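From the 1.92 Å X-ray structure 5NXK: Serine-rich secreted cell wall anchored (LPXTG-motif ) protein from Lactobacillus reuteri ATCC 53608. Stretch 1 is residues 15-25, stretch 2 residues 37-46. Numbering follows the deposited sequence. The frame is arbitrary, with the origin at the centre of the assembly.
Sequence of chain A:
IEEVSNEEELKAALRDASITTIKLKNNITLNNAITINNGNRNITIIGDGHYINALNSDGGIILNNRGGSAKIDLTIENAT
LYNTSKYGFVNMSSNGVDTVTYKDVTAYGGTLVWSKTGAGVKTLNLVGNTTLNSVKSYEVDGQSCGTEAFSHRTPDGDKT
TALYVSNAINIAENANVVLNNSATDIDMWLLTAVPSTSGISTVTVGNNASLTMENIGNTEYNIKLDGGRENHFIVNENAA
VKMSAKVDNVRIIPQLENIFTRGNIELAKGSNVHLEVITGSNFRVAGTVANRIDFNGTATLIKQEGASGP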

ATOM      1  N   ARG A  15      21.010   8.649  -4.105  1.00 38.53           N
ATOM      2  CA  ARG A  15      22.019   7.639  -4.391  1.00 40.58           C
ATOM      3  C   ARG A  15      23.260   7.845  -3.536  1.00 43.35           C
ATOM      4  O   ARG A  15      24.227   7.085  -3.638  1.00 44.17           O
ATOM      5  CB  ARG A  15      22.381   7.632  -5.878  1.00 38.78           C
ATOM      6  CG  ARG A  15      21.262   7.079  -6.753  1.00 45.68           C
ATOM      7  CD  ARG A  15      21.629   7.084  -8.223  1.00 53.67           C
ATOM      8  NE  ARG A  15      22.859   6.333  -8.462  1.00 58.92           N
ATOM      9  CZ  ARG A  15      22.915   5.011  -8.596  1.00 61.62           C
ATOM     10  NH1 ARG A  15      21.810   4.280  -8.498  1.00 58.55           N
ATOM     11  NH2 ARG A  15      24.083   4.416  -8.810  1.00 58.77           N
ATOM     12  N   ASP A  16      23.206   8.837  -2.654  1.00 42.46           N
ATOM     13  CA  ASP A  16      24.331   9.137  -1.777  1.00 48.08           C
ATOM     14  C   ASP A  16      24.076   8.470  -0.434  1.00 43.05           C
ATOM     15  O   ASP A  16      23.193   8.879   0.313  1.00 45.58           O
ATOM     16  CB  ASP A  16      24.503  10.652  -1.619  1.00 56.18           C
ATOM     17  CG  ASP A  16      25.673  11.042  -0.706  1.00 59.15           C
ATOM     18  OD1 ASP A  16      26.111  10.242   0.155  1.00 51.89           O
ATOM     19  OD2 ASP A  16      26.145  12.189  -0.850  1.00 62.25           O
ATOM     20  N   ALA A  17      24.897   7.469  -0.125  1.00 46.64           N
ATOM     21  CA  ALA A  17      24.668   6.559   0.999  1.00 46.86           C
ATOM     22  C   ALA A  17      24.763   7.232   2.366  1.00 42.22           C
ATOM     23  O   ALA A  17      24.374   6.648   3.371  1.00 41.96           O
ATOM     24  CB  ALA A  17      25.646   5.394   0.926  1.00 44.21           C
ATOM     25  N   SER A  18      25.300   8.447   2.404  1.00 38.91           N
ATOM     26  CA  SER A  18      25.441   9.183   3.661  1.00 42.11           C
ATOM     27  C   SER A  18      24.267  10.142   3.895  1.00 38.90           C
ATOM     28  O   SER A  18      24.126  10.722   4.972  1.00 41.61           O
ATOM     29  CB  SER A  18      26.774   9.945   3.662  1.00 49.03           C
ATOM     30  OG  SER A  18      26.769  11.027   4.574  1.00 51.93           O
ATOM     31  N   ILE A  19      23.418  10.300   2.883  1.00 35.83           N
ATOM     32  CA  ILE A  19      22.305  11.244   2.963  1.00 37.62           C
ATOM     33  C   ILE A  19      21.110  10.623   3.688  1.00 39.07           C
ATOM     34  O   ILE A  19      20.682   9.512   3.349  1.00 37.30           O
ATOM     35  CB  ILE A  19      21.870  11.727   1.560  1.00 39.48           C
ATOM     36  CG1 ILE A  19      22.967  12.593   0.937  1.00 44.38           C
ATOM     37  CG2 ILE A  19      20.612  12.571   1.646  1.00 33.01           C
ATOM     38  CD1 ILE A  19      23.311  13.820   1.757  1.00 45.05           C
ATOM     39  N   THR A  20      20.625  11.322   4.716  1.00 37.79           N
ATOM     40  CA  THR A  20      19.477  10.867   5.497  1.00 48.46           C
ATOM     41  C   THR A  20      18.240  11.777   5.369  1.00 46.72           C
ATOM     42  O   THR A  20      17.110  11.316   5.535  1.00 43.33           O
ATOM     43  CB  THR A  20      19.824  10.744   7.005  1.00 41.68           C
ATOM     44  OG1 THR A  20      20.144  12.029   7.548  1.00 41.39           O
ATOM     45  CG2 THR A  20      20.980   9.779   7.211  1.00 44.96           C
ATOM     46  N   THR A  21      18.449  13.064   5.096  1.00 41.28           N
ATOM     47  CA  THR A  21      17.335  14.007   5.035  1.00 39.41           C
ATOM     48  C   THR A  21      17.376  14.845   3.755  1.00 42.36           C
ATOM     49  O   THR A  21      18.423  15.373   3.373  1.00 39.37           O
ATOM     50  CB  THR A  21      17.316  14.933   6.267  1.00 41.42           C
ATOM     51  OG1 THR A  21      17.386  14.142   7.459  1.00 46.72           O
ATOM     52  CG2 THR A  21      16.045  15.768   6.285  1.00 41.83           C
ATOM     53  N   ILE A  22      16.235  14.931   3.081  1.00 35.30           N
ATOM     54  CA  ILE A  22      16.134  15.619   1.800  1.00 34.37           C
ATOM     55  C   ILE A  22      14.927  16.550   1.825  1.00 35.44           C
ATOM     56  O   ILE A  22      13.836  16.130   2.227  1.00 34.76           O
ATOM     57  CB  ILE A  22      16.006  14.600   0.640  1.00 35.50           C
ATOM     58  CG1 ILE A  22      17.236  13.694   0.586  1.00 32.31           C
ATOM     59  CG2 ILE A  22      15.757  15.288  -0.698  1.00 34.35           C
ATOM     60  CD1 ILE A  22      17.088  12.549  -0.374  1.00 29.33           C
ATOM     61  N   LYS A  23      15.118  17.812   1.445  1.00 33.13           N
ATOM     62  CA  LYS A  23      14.020  18.775   1.396  1.00 36.31           C
ATOM     63  C   LYS A  23      13.753  19.196  -0.038  1.00 40.48           C
ATOM     64  O   LYS A  23      14.673  19.612  -0.740  1.00 33.92           O
ATOM     65  CB  LYS A  23      14.319  20.030   2.222  1.00 42.40           C
ATOM     66  CG  LYS A  23      14.337  19.844   3.722  1.00 56.90           C
ATOM     67  CD  LYS A  23      14.288  21.202   4.417  1.00 63.41           C
ATOM     68  CE  LYS A  23      13.120  22.028   3.898  1.00 68.04           C
ATOM     69  NZ  LYS A  23      12.906  23.284   4.678  1.00 74.34           N
ATOM     70  N   LEU A  24      12.498  19.102  -0.467  1.00 41.42           N
ATOM     71  CA  LEU A  24      12.121  19.570  -1.797  1.00 39.32           C
ATOM     72  C   LEU A  24      11.997  21.086  -1.765  1.00 40.98           C
ATOM     73  O   LEU A  24      11.331  21.637  -0.889  1.00 38.34           O
ATOM     74  CB  LEU A  24      10.800  18.935  -2.254  1.00 39.61           C
ATOM     75  CG  LEU A  24      10.714  17.405  -2.187  1.00 43.24           C
ATOM     76  CD1 LEU A  24       9.362  16.877  -2.691  1.00 38.91           C
ATOM     77  CD2 LEU A  24      11.864  16.782  -2.977  1.00 35.27           C
ATOM     78  N   LYS A  25      12.658  21.760  -2.701  1.00 41.87           N
ATOM     79  CA  LYS A  25      12.569  23.217  -2.804  1.00 47.82           C
ATOM     80  C   LYS A  25      11.680  23.594  -3.983  1.00 49.03           C
ATOM     81  O   LYS A  25      11.405  24.765  -4.220  1.00 42.71           O
ATOM     82  CB  LYS A  25      13.956  23.844  -2.980  1.00 49.86           C
ATOM     83  CG  LYS A  25      14.916  23.564  -1.831  1.00 55.40           C
ATOM     84  CD  LYS A  25      14.321  23.943  -0.487  1.00 61.25           C
ATOM     85  CE  LYS A  25      14.267  25.442  -0.290  1.00 64.34           C
ATOM     86  NZ  LYS A  25      13.526  25.767   0.964  1.00 66.99           N
ATOM     87  N   ASN A  37      20.277   1.224  -3.997  1.00 32.48           N
ATOM     88  CA  ASN A  37      20.758  -0.136  -3.786  1.00 30.18           C
ATOM     89  C   ASN A  37      22.114  -0.154  -3.100  1.00 31.63           C
ATOM     90  O   ASN A  37      22.943  -1.030  -3.359  1.00 34.78           O
ATOM     91  CB  ASN A  37      20.825  -0.904  -5.109  1.00 33.83           C
ATOM     92  CG  ASN A  37      21.773  -0.268  -6.115  1.00 39.23           C
ATOM     93  OD1 ASN A  37      22.408   0.751  -5.839  1.00 37.52           O
ATOM     94  ND2 ASN A  37      21.898  -0.895  -7.278  1.00 43.40           N
ATOM     95  N   ASN A  38      22.342   0.827  -2.240  1.00 32.55           N
ATOM     96  CA  ASN A  38      23.645   0.987  -1.618  1.00 35.93           C
ATOM     97  C   ASN A  38      23.646   0.726  -0.119  1.00 37.64           C
ATOM     98  O   ASN A  38      24.343   1.412   0.633  1.00 40.25           O
ATOM     99  CB  ASN A  38      24.188   2.388  -1.938  1.00 41.98           C
ATOM    100  CG  ASN A  38      23.268   3.506  -1.473  1.00 47.14           C
ATOM    101  OD1 ASN A  38      22.143   3.266  -1.032  1.00 44.81           O
ATOM    102  ND2 ASN A  38      23.722   4.744  -1.634  1.00 48.01           N
ATOM    103  N   GLY A  39      22.876  -0.279   0.303  1.00 32.92           N
ATOM    104  CA  GLY A  39      22.977  -0.826   1.647  1.00 30.72           C
ATOM    105  C   GLY A  39      21.935  -0.312   2.620  1.00 36.57           C
ATOM    106  O   GLY A  39      20.811   0.020   2.222  1.00 31.82           O
ATOM    107  N   ASN A  40      22.301  -0.279   3.902  1.00 29.83           N
ATOM    108  CA  ASN A  40      21.434   0.264   4.936  1.00 31.69           C
ATOM    109  C   ASN A  40      21.205   1.745   4.691  1.00 36.90           C
ATOM    110  O   ASN A  40      22.154   2.499   4.511  1.00 37.25           O
ATOM    111  CB  ASN A  40      22.035   0.066   6.336  1.00 32.38           C
ATOM    112  CG  ASN A  40      22.051  -1.399   6.775  1.00 43.13           C
ATOM    113  OD1 ASN A  40      21.134  -2.165   6.472  1.00 41.08           O
ATOM    114  ND2 ASN A  40      23.104  -1.789   7.499  1.00 41.26           N
ATOM    115  N   ARG A  41      19.941   2.155   4.664  1.00 31.59           N
ATOM    116  CA  ARG A  41      19.595   3.552   4.425  1.00 30.63           C
ATOM    117  C   ARG A  41      18.443   3.957   5.317  1.00 32.93           C
ATOM    118  O   ARG A  41      17.503   3.193   5.536  1.00 30.77           O
ATOM    119  CB  ARG A  41      19.230   3.806   2.958  1.00 30.38           C
ATOM    120  CG  ARG A  41      20.382   3.636   1.970  1.00 32.30           C
ATOM    121  CD  ARG A  41      21.519   4.647   2.201  1.00 30.57           C
ATOM    122  NE  ARG A  41      21.113   6.048   2.045  1.00 34.16           N
ATOM    123  CZ  ARG A  41      20.919   6.644   0.869  1.00 32.52           C
ATOM    124  NH1 ARG A  41      21.068   5.957  -0.255  1.00 29.20           N
ATOM    125  NH2 ARG A  41      20.562   7.925   0.811  1.00 30.47           N
ATOM    126  N   ASN A  42      18.553   5.160   5.857  1.00 36.43           N
ATOM    127  CA  ASN A  42      17.479   5.802   6.583  1.00 37.62           C
ATOM    128  C   ASN A  42      17.214   7.157   5.931  1.00 37.89           C
ATOM    129  O   ASN A  42      17.968   8.104   6.132  1.00 35.31           O
ATOM    130  CB  ASN A  42      17.864   5.948   8.055  1.00 44.54           C
ATOM    131  CG  ASN A  42      16.845   6.727   8.856  1.00 64.84           C
ATOM    132  OD1 ASN A  42      15.644   6.661   8.598  1.00 67.59           O
ATOM    133  ND2 ASN A  42      17.327   7.486   9.839  1.00 75.98           N
ATOM    134  N   ILE A  43      16.138   7.252   5.156  1.00 32.77           N
ATOM    135  CA  ILE A  43      15.921   8.418   4.303  1.00 31.50           C
ATOM    136  C   ILE A  43      14.584   9.084   4.570  1.00 39.55           C
ATOM    137  O   ILE A  43      13.543   8.419   4.609  1.00 34.25           O
ATOM    138  CB  ILE A  43      15.968   8.043   2.804  1.00 31.71           C
ATOM    139  CG1 ILE A  43      17.316   7.410   2.438  1.00 30.92           C
ATOM    140  CG2 ILE A  43      15.674   9.259   1.934  1.00 35.05           C
ATOM    141  CD1 ILE A  43      17.334   6.773   1.045  1.00 32.06           C
ATOM    142  N   THR A  44      14.619  10.398   4.760  1.00 38.27           N
ATOM    143  CA  THR A  44      13.406  11.180   4.916  1.00 39.19           C
ATOM    144  C   THR A  44      13.332  12.269   3.868  1.00 39.63           C
ATOM    145  O   THR A  44      14.231  13.108   3.767  1.00 38.31           O
ATOM    146  CB  THR A  44      13.329  11.820   6.309  1.00 42.15           C
ATOM    147  OG1 THR A  44      13.373  10.789   7.301  1.00 43.09           O
ATOM    148  CG2 THR A  44      12.038  12.623   6.457  1.00 40.14           C
ATOM    149  N   ILE A  45      12.266  12.253   3.082  1.00 30.47           N
ATOM    150  CA  ILE A  45      12.021  13.326   2.141  1.00 26.38           C
ATOM    151  C   ILE A  45      10.998  14.278   2.706  1.00 34.02           C
ATOM    152  O   ILE A  45       9.841  13.904   2.918  1.00 34.59           O
ATOM    153  CB  ILE A  45      11.510  12.816   0.783  1.00 29.13           C
ATOM    154  CG1 ILE A  45      12.516  11.861   0.147  1.00 28.18           C
ATOM    155  CG2 ILE A  45      11.208  14.001  -0.142  1.00 32.37           C
ATOM    156  CD1 ILE A  45      12.105  11.397  -1.247  1.00 35.18           C
ATOM    157  N   ILE A  46      11.427  15.505   2.967  1.00 33.43           N
ATOM    158  CA  ILE A  46      10.528  16.552   3.442  1.00 38.84           C
ATOM    159  C   ILE A  46       9.948  17.295   2.241  1.00 39.05           C
ATOM    160  O   ILE A  46      10.668  18.000   1.527  1.00 34.33           O
ATOM    161  CB  ILE A  46      11.243  17.544   4.374  1.00 38.61           C
ATOM    162  CG1 ILE A  46      11.761  16.819   5.618  1.00 40.32           C
ATOM    163  CG2 ILE A  46      10.307  18.666   4.763  1.00 33.80           C
ATOM    164  CD1 ILE A  46      12.657  17.677   6.499  1.00 45.36           C
TER
HETATM  165  O   HOH W   1      20.558   7.184   4.823  1.00 34.47           O
HETATM  166  O   HOH W   2      15.725   9.826   7.606  1.00 36.22           O

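Strands 21-24 and 41-46 run side by side in the same direction, their axes 17° from parallel and 4.6 Å apart at closest approach. Thr 21 pairs with Thr 44, Ile 22 with Ile 45 and Lys 23 with Ile 46. As in any parallel ladder, Thr 44 and Ile 46 each bond to two residues of the first stretch: Thr 44 N donates to Thr 20 O (2.8 Å) and Thr 44 O accepts from Ile 22 N (2.8 Å), then Ile 46 N donates to Ile 22 O (2.6 Å) and Ile 46 O accepts from Leu 24 N (2.9 Å). CA-H...O contacts fill the gaps between these bonds, among them Ile 45 CA to Ile 22 O at 3.3 Å.

Before strand 21-24, a type I turn from Asp 16 to Ile 19 is closed by Ile 19 N to Asp 16 O (2.9 Å). Arg 41, whose side chain is folded, chi1 to chi3 all m, and ends nearer the first stretch, serves this turn: its NH2 donates to Ile 19 O (3.0 Å), near the guanidinium plane, while Asp 16 O lies over one face, 2.8 Å from NH2 but at a poor angle for a hydrogen bond. Asn 38 OD1, in the same stretch, accepts from Arg 41 NH1 (3.0 Å). Water 1 completes the junction, donating to Ile 19 O (2.8 Å) and accepting from Arg 41 NE (3.1 Å) and Asn 42 N (3.0 Å).

Along the ladder, side chains alternate between faces. Ile 22 and Ile 45 share the buried one, with Ile 22 CD1 4.3 Å from Ile 43 CG2 and Leu 24 CG 4.0 Å from Ile 45 CG2; these branched aliphatic side chains pack by van der Waals contact and keep hydrocarbon from water. Thr 21, Thr 44, Lys 23 and Ile 46 occupy the other, where Ile 46 CD1 touches Thr 21 CG2 and the aliphatic Lys 23 CG, both at 3.9 Å.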